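Local coordinates for protein putative N-acetylmuramoyl-L-alanine amidase (PDB 3CZX) that probably cleaves, as a zinc-dependent amidase, the bond between N-acetylmuramoyl and L-amino acid residues in cell-wall glycopeptides, at residues Ala19-Asp24 / Ser150-Leu155; Asn35-Ile40 / Arg167-Ala172. All coordinates share one frame; numbering follows the deposited sequence.

Contact 1: Ala19-Asp24 / Ser150-Leu155; sequences AVNGSD and SNDTDL
Asn21 reaches out from a small beta hairpin and meets the first turn of a helix with its amide nitrogen. Its CG stands anti to the backbone N (chi1 -176°), which brings the amide across to residues 150-155. There ND2 donates to Asp152 OD1 at 2.9 Å, with an N-H...O angle of 173°. The oxygen lies in the amide plane of Asn21 and is approached nearly along its own C-O axis. The two side chains cross at about a right angle, their amide and carboxylate planes 44° apart. ND2 also donates to Ile149 O, so the helix's first residue and a backbone carbonyl of the preceding loop share the amide, a task suited to asparagine with its two N-H groups. Asp152 OD1 in turn forms a salt bridge with Lys85.

Leu155, one turn further on, sends its branch past Asn21 in the opposite direction, and its CD2 lies 3.7 Å from Asn21 ND2. The same methyl stands 3.5 Å from Asp24 OD2, where the two side chains cross obliquely. The buried Asp24 carboxylate is paired with cations: OD2 with Lys159 of its own chain, OD1 with Lys159 of the second subunit. Leu155 brings only a methyl to the carboxylate; the two lysines probably favour its ionised form.

Asn21 to Asp24 form a type II' turn, in which Gly22 readily adopts the positive phi at the turn's second position. In the other segment, Asn151 is the N-cap: its OD1 accepts from Asp154 N at 2.9 Å. The hairpin of strands 20-21 and 24-25 thus docks on the N-terminal end of helix 152-177, just ahead of helix 26-45, whose first residue, Glu26, binds the zinc.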
ATOM      1  N   ALA A  19      18.026  -2.847  -1.235  1.00 18.26           N
ATOM      2  CA  ALA A  19      18.178  -4.069  -0.454  1.00 18.29           C
ATOM      3  C   ALA A  19      16.945  -4.951  -0.611  1.00 18.34           C
ATOM      4  O   ALA A  19      15.852  -4.450  -0.903  1.00 17.24           O
ATOM      5  CB  ALA A  19      18.459  -3.766   1.014  1.00 17.66           C
ATOM      6  N   VAL A  20      17.170  -6.261  -0.518  1.00 18.55           N
ATOM      7  CA  VAL A  20      16.124  -7.262  -0.662  1.00 18.16           C
ATOM      8  C   VAL A  20      16.188  -8.218   0.523  1.00 18.50           C
ATOM      9  O   VAL A  20      17.258  -8.513   1.036  1.00 18.76           O
ATOM     10  CB  VAL A  20      16.186  -8.036  -2.041  1.00 18.69           C
ATOM     11  CG1 VAL A  20      16.149  -7.046  -3.228  1.00 17.93           C
ATOM     12  CG2 VAL A  20      17.397  -8.989  -2.124  1.00 20.19           C
ATOM     13  N   ASN A  21      15.024  -8.681   0.972  1.00 17.43           N
ATOM     14  CA  ASN A  21      14.929  -9.719   1.961  1.00 18.07           C
ATOM     15  C   ASN A  21      13.828 -10.647   1.459  1.00 18.76           C
ATOM     16  O   ASN A  21      12.648 -10.344   1.559  1.00 18.85           O
ATOM     17  CB  ASN A  21      14.634  -9.127   3.355  1.00 18.32           C
ATOM     18  CG  ASN A  21      14.605 -10.173   4.468  1.00 18.13           C
ATOM     19  OD1 ASN A  21      14.474 -11.383   4.215  1.00 19.34           O
ATOM     20  ND2 ASN A  21      14.698  -9.719   5.709  1.00 13.79           N
ATOM     21  N   GLY A  22      14.209 -11.782   0.889  1.00 18.80           N
ATOM     22  CA  GLY A  22      13.213 -12.631   0.240  1.00 18.59           C
ATOM     23  C   GLY A  22      12.600 -11.898  -0.928  1.00 17.83           C
ATOM     24  O   GLY A  22      13.325 -11.301  -1.753  1.00 18.51           O
ATOM     25  N   SER A  23      11.267 -11.917  -1.010  1.00 17.19           N
ATOM     26  CA  SER A  23      10.579 -11.174  -2.064  1.00 16.49           C
ATOM     27  C   SER A  23      10.193  -9.762  -1.623  1.00 15.79           C
ATOM     28  O   SER A  23       9.515  -9.064  -2.374  1.00 16.57           O
ATOM     29  CB  SER A  23       9.362 -11.932  -2.606  1.00 16.94           C
ATOM     30  OG  SER A  23       8.441 -12.200  -1.580  1.00 19.74           O
ATOM     31  N   ASP A  24      10.631  -9.359  -0.430  1.00 13.76           N
ATOM     32  CA  ASP A  24      10.505  -7.965  -0.020  1.00 14.32           C
ATOM     33  C   ASP A  24      11.668  -7.141  -0.559  1.00 13.41           C
ATOM     34  O   ASP A  24      12.838  -7.448  -0.305  1.00 15.08           O
ATOM     35  CB  ASP A  24      10.449  -7.882   1.498  1.00 13.07           C
ATOM     36  CG  ASP A  24       9.192  -8.547   2.053  1.00 15.45           C
ATOM     37  OD1 ASP A  24       8.108  -8.318   1.511  1.00 17.00           O
ATOM     38  OD2 ASP A  24       9.304  -9.292   3.026  1.00 17.54           O
ATOM     39  N   SER A 150      16.769  -5.865   6.654  1.00 12.19           N
ATOM     40  CA  SER A 150      17.501  -7.077   7.053  1.00 13.19           C
ATOM     41  C   SER A 150      17.082  -7.641   8.420  1.00 14.14           C
ATOM     42  O   SER A 150      17.438  -8.771   8.772  1.00 16.10           O
ATOM     43  CB  SER A 150      18.999  -6.790   6.981  1.00 14.13           C
ATOM     44  OG  SER A 150      19.298  -5.611   7.665  1.00 13.74           O
ATOM     45  N   ASN A 151      16.335  -6.875   9.225  1.00 13.78           N
ATOM     46  CA  ASN A 151      15.801  -7.347  10.472  1.00 12.57           C
ATOM     47  C   ASN A 151      14.456  -8.044  10.263  1.00 13.36           C
ATOM     48  O   ASN A 151      13.454  -7.377  10.054  1.00 12.09           O
ATOM     49  CB  ASN A 151      15.663  -6.184  11.467  1.00 12.67           C
ATOM     50  CG  ASN A 151      15.412  -6.663  12.869  1.00 12.09           C
ATOM     51  OD1 ASN A 151      14.385  -7.286  13.171  1.00 14.19           O
ATOM     52  ND2 ASN A 151      16.377  -6.435  13.744  1.00 13.36           N
ATOM     53  N   ASP A 152      14.432  -9.380  10.260  1.00 13.04           N
ATOM     54  CA  ASP A 152      13.208 -10.084   9.922  1.00 12.64           C
ATOM     55  C   ASP A 152      12.008  -9.717  10.812  1.00 12.47           C
ATOM     56  O   ASP A 152      10.854  -9.612  10.326  1.00 12.50           O
ATOM     57  CB  ASP A 152      13.398 -11.611   9.997  1.00 13.64           C
ATOM     58  CG  ASP A 152      14.350 -12.139   8.979  1.00 16.47           C
ATOM     59  OD1 ASP A 152      14.760 -11.430   8.035  1.00 17.47           O
ATOM     60  OD2 ASP A 152      14.680 -13.338   9.114  1.00 20.25           O
ATOM     61  N   THR A 153      12.253  -9.575  12.111  1.00 11.43           N
ATOM     62  CA  THR A 153      11.223  -9.247  13.102  1.00 12.57           C
ATOM     63  C   THR A 153      10.677  -7.838  12.859  1.00 12.00           C
ATOM     64  O   THR A 153       9.447  -7.642  12.796  1.00 12.54           O
ATOM     65  CB  THR A 153      11.769  -9.371  14.556  1.00 13.21           C
ATOM     66  OG1 THR A 153      12.042 -10.765  14.817  1.00 16.15           O
ATOM     67  CG2 THR A 153      10.745  -8.853  15.581  1.00 11.92           C
ATOM     68  N   ASP A 154      11.570  -6.853  12.706  1.00 11.15           N
ATOM     69  CA  ASP A 154      11.099  -5.466  12.442  1.00 11.43           C
ATOM     70  C   ASP A 154      10.354  -5.351  11.095  1.00 10.32           C
ATOM     71  O   ASP A 154       9.355  -4.673  10.967  1.00 10.53           O
ATOM     72  CB  ASP A 154      12.266  -4.488  12.409  1.00 10.81           C
ATOM     73  CG  ASP A 154      13.017  -4.421  13.717  1.00 11.25           C
ATOM     74  OD1 ASP A 154      12.489  -4.859  14.760  1.00 10.17           O
ATOM     75  OD2 ASP A 154      14.170  -3.931  13.665  1.00 13.92           O
ATOM     76  N   LEU A 155      10.860  -6.056  10.088  1.00  9.86           N
ATOM     77  CA  LEU A 155      10.219  -6.098   8.795  1.00 10.29           C
ATOM     78  C   LEU A 155       8.810  -6.703   8.895  1.00 10.39           C
ATOM     79  O   LEU A 155       7.845  -6.209   8.271  1.00 10.20           O
ATOM     80  CB  LEU A 155      11.083  -6.888   7.790  1.00 11.22           C
ATOM     81  CG  LEU A 155      10.455  -7.167   6.419  1.00 10.39           C
ATOM     82  CD1 LEU A 155      10.001  -5.924   5.640  1.00 11.09           C
ATOM     83  CD2 LEU A 155      11.364  -8.024   5.567  1.00 10.45           C
TER

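Contact 2: Asn35-Ile40 / Arg167-Ala172; sequences NIVASI and RAIADA
The guanidinium of Arg167 has Ile40 CD1 over the centre of one face, 3.8 Å above the plane, while NH1 forms a salt bridge with Asp44, one turn beyond Ile40 on helix 26-45. The arginine chain leaves its helix with CG anti to the backbone N and is then bent at chi3 (-61°), which folds the flat group back over the isoleucine. Its aliphatic part joins in, for Ile40 CD1 is also 3.7 Å from Arg167 CB and only 3.5 Å from Arg167 CA. Arginine suits this border position because it supplies hydrocarbon to the interface and a charge to Asp44.

Helices 26-45 and 152-177 pack here on one side of the mixed, mainly parallel sheet of the zinc amidase fold, an alpha/beta arrangement with helices against a central sheet. The axes of the two short segments pass 8.6 Å apart and cross at -45°. Ala170 suits so close an approach: its small CB points toward the facing helix and meets Ile40 CG2 at 3.5 Å. With so small a side chain the backbones can come close, Val37 CA and Ala170 CA being 5.2 Å apart. Further inward, Val37 crosses Ile169 at about a right angle, and CG2 of the valine lies 3.9 Å from CG2 of the isoleucine. Each beta-branched residue turns a methyl on CB to the other, and both link the interface to its surroundings: Val37 also packs on Leu8 of strand 6-10, and Ile169 on Leu105 and Val109 of helix 99-113.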
ATOM      1  N   ASN A  35       3.763   6.679  -1.105  1.00 10.79           N
ATOM      2  CA  ASN A  35       2.374   6.767  -1.572  1.00 11.50           C
ATOM      3  C   ASN A  35       1.388   6.953  -0.439  1.00 12.72           C
ATOM      4  O   ASN A  35       0.423   7.739  -0.553  1.00 13.06           O
ATOM      5  CB  ASN A  35       2.011   5.526  -2.417  1.00 11.26           C
ATOM      6  CG  ASN A  35       2.600   5.569  -3.803  1.00 12.52           C
ATOM      7  OD1 ASN A  35       3.173   6.555  -4.213  1.00 13.84           O
ATOM      8  ND2 ASN A  35       2.482   4.458  -4.557  1.00 14.42           N
ATOM      9  N   ILE A  36       1.576   6.184   0.628  1.00 12.28           N
ATOM     10  CA  ILE A  36       0.612   6.181   1.742  1.00 13.00           C
ATOM     11  C   ILE A  36       0.725   7.496   2.488  1.00 12.52           C
ATOM     12  O   ILE A  36      -0.275   8.153   2.817  1.00 13.65           O
ATOM     13  CB  ILE A  36       0.785   4.999   2.664  1.00 14.17           C
ATOM     14  CG1 ILE A  36       0.527   3.698   1.876  1.00 12.74           C
ATOM     15  CG2 ILE A  36      -0.137   5.091   3.843  1.00 13.69           C
ATOM     16  CD1 ILE A  36       0.921   2.474   2.665  1.00 14.97           C
ATOM     17  N   VAL A  37       1.947   7.915   2.813  1.00 10.02           N
ATOM     18  CA  VAL A  37       2.079   9.171   3.520  1.00 10.14           C
ATOM     19  C   VAL A  37       1.544  10.318   2.685  1.00 10.72           C
ATOM     20  O   VAL A  37       0.892  11.199   3.227  1.00 11.57           O
ATOM     21  CB  VAL A  37       3.547   9.408   3.957  1.00  9.33           C
ATOM     22  CG1 VAL A  37       3.727  10.813   4.595  1.00  9.47           C
ATOM     23  CG2 VAL A  37       4.000   8.371   4.936  1.00  8.29           C
ATOM     24  N   ALA A  38       1.823  10.315   1.396  1.00 10.89           N
ATOM     25  CA  ALA A  38       1.356  11.384   0.481  1.00 11.10           C
ATOM     26  C   ALA A  38      -0.165  11.415   0.460  1.00 13.30           C
ATOM     27  O   ALA A  38      -0.793  12.492   0.575  1.00 12.63           O
ATOM     28  CB  ALA A  38       1.906  11.164  -0.913  1.00 12.73           C
ATOM     29  N   SER A  39      -0.769  10.233   0.313  1.00 14.73           N
ATOM     30  CA  SER A  39      -2.233  10.166   0.205  1.00 16.08           C
ATOM     31  C   SER A  39      -2.946  10.700   1.462  1.00 16.27           C
ATOM     32  O   SER A  39      -3.970  11.368   1.335  1.00 17.01           O
ATOM     33  CB  SER A  39      -2.684   8.743  -0.085  1.00 17.06           C
ATOM     34  OG  SER A  39      -2.446   7.919   1.027  1.00 21.32           O
ATOM     35  N   ILE A  40      -2.395  10.439   2.648  1.00 14.55           N
ATOM     36  CA  ILE A  40      -2.979  10.878   3.912  1.00 15.13           C
ATOM     37  C   ILE A  40      -2.800  12.392   4.067  1.00 14.88           C
ATOM     38  O   ILE A  40      -3.710  13.109   4.516  1.00 16.06           O
ATOM     39  CB  ILE A  40      -2.402  10.103   5.116  1.00 15.07           C
ATOM     40  CG1 ILE A  40      -2.815   8.619   5.018  1.00 15.18           C
ATOM     41  CG2 ILE A  40      -2.892  10.700   6.438  1.00 15.03           C
ATOM     42  CD1 ILE A  40      -2.226   7.685   6.066  1.00 16.14           C
ATOM     43  N   ARG A 167       0.469   6.415   8.559  1.00 11.01           N
ATOM     44  CA  ARG A 167      -0.465   7.413   9.129  1.00 11.25           C
ATOM     45  C   ARG A 167       0.169   8.199  10.265  1.00 12.11           C
ATOM     46  O   ARG A 167       0.019   9.423  10.332  1.00 11.58           O
ATOM     47  CB  ARG A 167      -1.766   6.760   9.611  1.00 12.52           C
ATOM     48  CG  ARG A 167      -2.788   7.806  10.092  1.00 12.44           C
ATOM     49  CD  ARG A 167      -4.122   7.203  10.372  1.00 16.26           C
ATOM     50  NE  ARG A 167      -4.694   6.604   9.182  1.00 18.64           N
ATOM     51  CZ  ARG A 167      -5.382   7.232   8.233  1.00 22.11           C
ATOM     52  NH1 ARG A 167      -5.605   8.527   8.295  1.00 22.62           N
ATOM     53  NH2 ARG A 167      -5.841   6.546   7.197  1.00 25.06           N
ATOM     54  N   ALA A 168       0.894   7.519  11.163  1.00 10.43           N
ATOM     55  CA  ALA A 168       1.655   8.192  12.254  1.00 10.62           C
ATOM     56  C   ALA A 168       2.625   9.235  11.653  1.00 10.68           C
ATOM     57  O   ALA A 168       2.754  10.359  12.162  1.00 11.02           O
ATOM     58  CB  ALA A 168       2.434   7.159  13.142  1.00 11.76           C
ATOM     59  N   ILE A 169       3.304   8.865  10.565  1.00  9.56           N
ATOM     60  CA  ILE A 169       4.271   9.777   9.939  1.00  9.76           C
ATOM     61  C   ILE A 169       3.538  11.017   9.380  1.00  9.74           C
ATOM     62  O   ILE A 169       3.906  12.168   9.661  1.00 10.47           O
ATOM     63  CB  ILE A 169       5.086   9.052   8.824  1.00  9.83           C
ATOM     64  CG1 ILE A 169       6.033   8.008   9.434  1.00  8.70           C
ATOM     65  CG2 ILE A 169       5.880  10.083   7.938  1.00  9.27           C
ATOM     66  CD1 ILE A 169       6.643   7.006   8.385  1.00  8.33           C
ATOM     67  N   ALA A 170       2.490  10.772   8.616  1.00  9.68           N
ATOM     68  CA  ALA A 170       1.671  11.833   8.017  1.00  9.82           C
ATOM     69  C   ALA A 170       1.130  12.743   9.129  1.00 10.17           C
ATOM     70  O   ALA A 170       1.186  13.976   9.031  1.00 11.00           O
ATOM     71  CB  ALA A 170       0.538  11.206   7.181  1.00  9.64           C
ATOM     72  N   ASP A 171       0.541  12.151  10.158  1.00 10.41           N
ATOM     73  CA  ASP A 171      -0.047  12.947  11.247  1.00 11.26           C
ATOM     74  C   ASP A 171       0.998  13.850  11.941  1.00 11.37           C
ATOM     75  O   ASP A 171       0.688  15.000  12.351  1.00 11.14           O
ATOM     76  CB  ASP A 171      -0.703  12.046  12.294  1.00 11.26           C
ATOM     77  CG  ASP A 171      -2.023  11.441  11.841  1.00 11.32           C
ATOM     78  OD1 ASP A 171      -2.662  11.923  10.860  1.00 14.21           O
ATOM     79  OD2 ASP A 171      -2.415  10.449  12.487  1.00 15.87           O
ATOM     80  N   ALA A 172       2.210  13.318  12.115  1.00 11.14           N
ATOM     81  CA  ALA A 172       3.303  14.057  12.747  1.00 11.60           C
ATOM     82  C   ALA A 172       3.759  15.235  11.877  1.00 11.59           C
ATOM     83  O   ALA A 172       4.112  16.303  12.401  1.00 11.40           O
ATOM     84  CB  ALA A 172       4.475  13.112  13.087  1.00 12.23           C
TER

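How the contacts relate
Helix 152-177 serves both contacts, its first turn in contact 1 and a later part in contact 2, about 22 Å apart between centres. Contact 2 lies nearer the middle of the chain, about 10 Å from its centre against 17 Å, and is largely apolar, with a charge kept to one border. Contact 1 is polar, its hydrogen bond near the surface and its Asp24 and Leu155 buried, and a hairpin rather than a helix is the partner. Helix 26-45 supplies the other side of contact 2 and follows directly on the hairpin of contact 1. Both reach the second subunit, contact 1 chiefly through polar bonds to a lysine and contact 2 through packing.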